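Local coordinates for protein putative glycyl-glycine endopeptidase lytM (Ruminococcus gnavus, PDB 3NYY) that is a putative glycyl-glycine endopeptidase of the M23 family, probably a metalloendopeptidase that cleaves peptide bonds in bacterial cell-wall peptidoglycan, at residues V142-T146 / F173-L178. Numbering follows the deposited sequence.
Sequences VVSMT and FYYAHL
V142-T146 runs almost antiparallel to F173-L178, their end-to-end directions 168° apart, but strands 142-143 and 173-176 belong to different sheets and the segments face each other through side chains: the nearest CA atoms, those of M145 and F173, are 8.1 Å apart. This is layer packing inside the M23 peptidase fold. Strand 141-143, paired with strand 195-198 in a small three-stranded sheet, and the loop after it lie over strand 172-178 of the large antiparallel sheet. F173, Y175 and L178 point toward the 142-146 segment, L178 from beyond the corner that the chain turns at H177. Y175 makes the closest approach. With its CG anti to the carbonyl carbon (chi1 -57°), the ring runs alongside V142, whose CG1 touches CD2 at 3.7 Å, and brings its hydroxyl to the turn at S144-M145. There the backbone N of M145 donates a nearly straight bond to Y175 OH (2.9 Å, 175°), so the phenol satisfies a buried amide. L196 and L219 also pack against Y175. CG2 of V142 meets CD2 of L178 at 3.9 Å, extending the apolar layer past the ring. At the other end, CG2 of T146 sits over one face of the F173 ring in a CH-pi contact, 3.8 Å from the centroid. The selenomethionine M145, extended about its CB-CG bond, brings SE obliquely to the same ring, 4.1 Å from CD2, a Met-aromatic contact. Within the loop, S144 OG donates to T146 O at 2.6 Å on a lone pair in the carbonyl plane. One water, in the plane of the Y175 ring, completes the polar cluster: it donates to S144 OG and T146 OG1 and lies 2.7 Å from Y175 OH.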
ATOM      1  N   VAL A 142       5.776  18.061   2.322  1.00 12.50           N
ATOM      2  CA  VAL A 142       4.880  17.527   3.349  1.00 11.01           C
ATOM      3  C   VAL A 142       4.347  18.737   4.094  1.00 12.55           C
ATOM      4  O   VAL A 142       5.113  19.562   4.588  1.00 12.62           O
ATOM      5  CB  VAL A 142       5.613  16.542   4.265  1.00 11.02           C
ATOM      6  CG1 VAL A 142       4.705  16.133   5.416  1.00  9.39           C
ATOM      7  CG2 VAL A 142       6.096  15.289   3.433  1.00 11.12           C
ATOM      8  N   VAL A 143       3.012  18.862   4.118  1.00 12.71           N
ATOM      9  CA  VAL A 143       2.329  19.942   4.779  1.00 10.72           C
ATOM     10  C   VAL A 143       1.480  19.423   5.918  1.00 12.41           C
ATOM     11  O   VAL A 143       1.077  18.250   5.962  1.00 10.57           O
ATOM     12  CB  VAL A 143       1.453  20.745   3.810  1.00 12.63           C
ATOM     13  CG1 VAL A 143       2.305  21.321   2.691  1.00 13.26           C
ATOM     14  CG2 VAL A 143       0.275  19.914   3.277  1.00 11.61           C
ATOM     15  N   SER A 144       1.217  20.294   6.874  1.00 12.80           N
ATOM     16  CA  SER A 144       0.473  19.926   8.067  1.00 11.97           C
ATOM     17  C   SER A 144      -0.987  19.723   7.699  1.00 11.08           C
ATOM     18  O   SER A 144      -1.612  20.587   7.094  1.00 12.12           O
ATOM     19  CB  SER A 144       0.533  21.029   9.116  1.00 13.15           C
ATOM     20  OG  SER A 144      -0.037  20.598  10.372  1.00 13.13           O
HETATM   21  N   MSE A 145      -1.537  18.610   8.114  1.00 11.43           N
HETATM   22  CA  MSE A 145      -2.947  18.320   7.836  1.00 11.65           C
HETATM   23  C   MSE A 145      -3.870  19.226   8.632  1.00 11.89           C
HETATM   24  O   MSE A 145      -5.013  19.426   8.242  1.00 11.52           O
HETATM   25  CB  MSE A 145      -3.232  16.853   8.152  1.00 10.99           C
HETATM   26  CG  MSE A 145      -2.508  15.873   7.200  1.00  9.99           C
HETATM   27 SE   MSE A 145      -2.685  14.021   7.761  0.75  8.36          SE
HETATM   28  CE  MSE A 145      -4.480  13.741   7.234  1.00 16.12           C
ATOM     29  N   THR A 146      -3.376  19.697   9.773  1.00 11.30           N
ATOM     30  CA  THR A 146      -4.158  20.417  10.787  1.00 12.18           C
ATOM     31  C   THR A 146      -3.461  21.693  11.236  1.00 12.18           C
ATOM     32  O   THR A 146      -2.258  21.868  11.047  1.00 13.01           O
ATOM     33  CB  THR A 146      -4.315  19.535  12.068  1.00 11.21           C
ATOM     34  OG1 THR A 146      -3.043  19.424  12.736  1.00 10.87           O
ATOM     35  CG2 THR A 146      -4.844  18.095  11.702  1.00 10.75           C
ATOM     36  N   PHE A 173      -0.338  14.439  15.455  1.00 10.04           N
ATOM     37  CA  PHE A 173      -0.063  14.011  14.089  1.00  9.47           C
ATOM     38  C   PHE A 173       1.434  13.867  13.910  1.00  9.60           C
ATOM     39  O   PHE A 173       2.185  14.811  14.142  1.00 11.13           O
ATOM     40  CB  PHE A 173      -0.659  15.034  13.112  1.00  9.51           C
ATOM     41  CG  PHE A 173      -2.155  14.938  13.006  1.00 10.39           C
ATOM     42  CD1 PHE A 173      -3.001  15.399  14.008  1.00 13.38           C
ATOM     43  CD2 PHE A 173      -2.713  14.330  11.893  1.00  9.48           C
ATOM     44  CE1 PHE A 173      -4.398  15.222  13.885  1.00 14.22           C
ATOM     45  CE2 PHE A 173      -4.061  14.181  11.751  1.00 13.70           C
ATOM     46  CZ  PHE A 173      -4.921  14.618  12.754  1.00 11.68           C
ATOM     47  N   TYR A 174       1.861  12.677  13.480  1.00 10.40           N
ATOM     48  CA  TYR A 174       3.245  12.283  13.424  1.00 10.18           C
ATOM     49  C   TYR A 174       3.684  12.110  12.003  1.00 11.74           C
ATOM     50  O   TYR A 174       3.056  11.347  11.291  1.00 10.98           O
ATOM     51  CB  TYR A 174       3.364  10.955  14.196  1.00 12.99           C
ATOM     52  CG  TYR A 174       4.713  10.264  14.201  1.00  9.25           C
ATOM     53  CD1 TYR A 174       5.805  10.826  14.854  1.00 12.81           C
ATOM     54  CD2 TYR A 174       4.893   9.035  13.586  1.00 12.33           C
ATOM     55  CE1 TYR A 174       7.024  10.148  14.868  1.00 12.45           C
ATOM     56  CE2 TYR A 174       6.096   8.377  13.634  1.00 11.87           C
ATOM     57  CZ  TYR A 174       7.160   8.934  14.281  1.00 13.10           C
ATOM     58  OH  TYR A 174       8.396   8.288  14.312  1.00 14.64           O
ATOM     59  N   TYR A 175       4.747  12.820  11.605  1.00 10.19           N
ATOM     60  CA  TYR A 175       5.233  12.826  10.214  1.00 10.34           C
ATOM     61  C   TYR A 175       6.681  12.380  10.259  1.00  9.73           C
ATOM     62  O   TYR A 175       7.527  13.053  10.864  1.00 10.14           O
ATOM     63  CB  TYR A 175       5.135  14.216   9.601  1.00 10.83           C
ATOM     64  CG  TYR A 175       3.748  14.830   9.618  1.00  9.24           C
ATOM     65  CD1 TYR A 175       3.253  15.436  10.780  1.00 12.03           C
ATOM     66  CD2 TYR A 175       2.978  14.896   8.460  1.00  9.03           C
ATOM     67  CE1 TYR A 175       1.993  16.030  10.823  1.00  7.74           C
ATOM     68  CE2 TYR A 175       1.731  15.489   8.480  1.00 12.07           C
ATOM     69  CZ  TYR A 175       1.219  16.048   9.663  1.00  8.27           C
ATOM     70  OH  TYR A 175      -0.078  16.593   9.644  1.00  9.97           O
ATOM     71  N   ALA A 176       6.992  11.260   9.612  1.00  9.70           N
ATOM     72  CA  ALA A 176       8.303  10.615   9.730  1.00  9.93           C
ATOM     73  C   ALA A 176       8.992  10.300   8.390  1.00 10.07           C
ATOM     74  O   ALA A 176       8.383  10.332   7.307  1.00 11.00           O
ATOM     75  CB  ALA A 176       8.192   9.331  10.587  1.00 11.84           C
ATOM     76  N   HIS A 177      10.309  10.095   8.511  1.00 10.68           N
ATOM     77  CA  HIS A 177      11.256   9.767   7.422  1.00 11.98           C
ATOM     78  C   HIS A 177      11.557  10.928   6.491  1.00 11.14           C
ATOM     79  O   HIS A 177      12.055  10.695   5.369  1.00 11.90           O
ATOM     80  CB  HIS A 177      10.812   8.526   6.643  1.00 12.78           C
ATOM     81  CG  HIS A 177      10.503   7.365   7.523  1.00 13.79           C
ATOM     82  ND1 HIS A 177      11.441   6.818   8.370  1.00 15.13           N
ATOM     83  CD2 HIS A 177       9.346   6.705   7.767  1.00 15.61           C
ATOM     84  CE1 HIS A 177      10.879   5.851   9.083  1.00 17.84           C
ATOM     85  NE2 HIS A 177       9.608   5.768   8.743  1.00 15.16           N
ATOM     86  N   LEU A 178      11.315  12.161   6.968  1.00 10.44           N
ATOM     87  CA  LEU A 178      11.543  13.371   6.185  1.00  9.74           C
ATOM     88  C   LEU A 178      13.035  13.498   5.771  1.00 11.31           C
ATOM     89  O   LEU A 178      13.957  13.109   6.527  1.00 12.36           O
ATOM     90  CB  LEU A 178      11.139  14.641   6.961  1.00 10.96           C
ATOM     91  CG  LEU A 178       9.678  14.712   7.434  1.00  9.67           C
ATOM     92  CD1 LEU A 178       9.508  15.964   8.368  1.00 11.75           C
ATOM     93  CD2 LEU A 178       8.744  14.800   6.235  1.00 13.44           C
TER
HETATM   94  O   HOH W   1      -0.742  18.238  11.614  1.00 11.69           O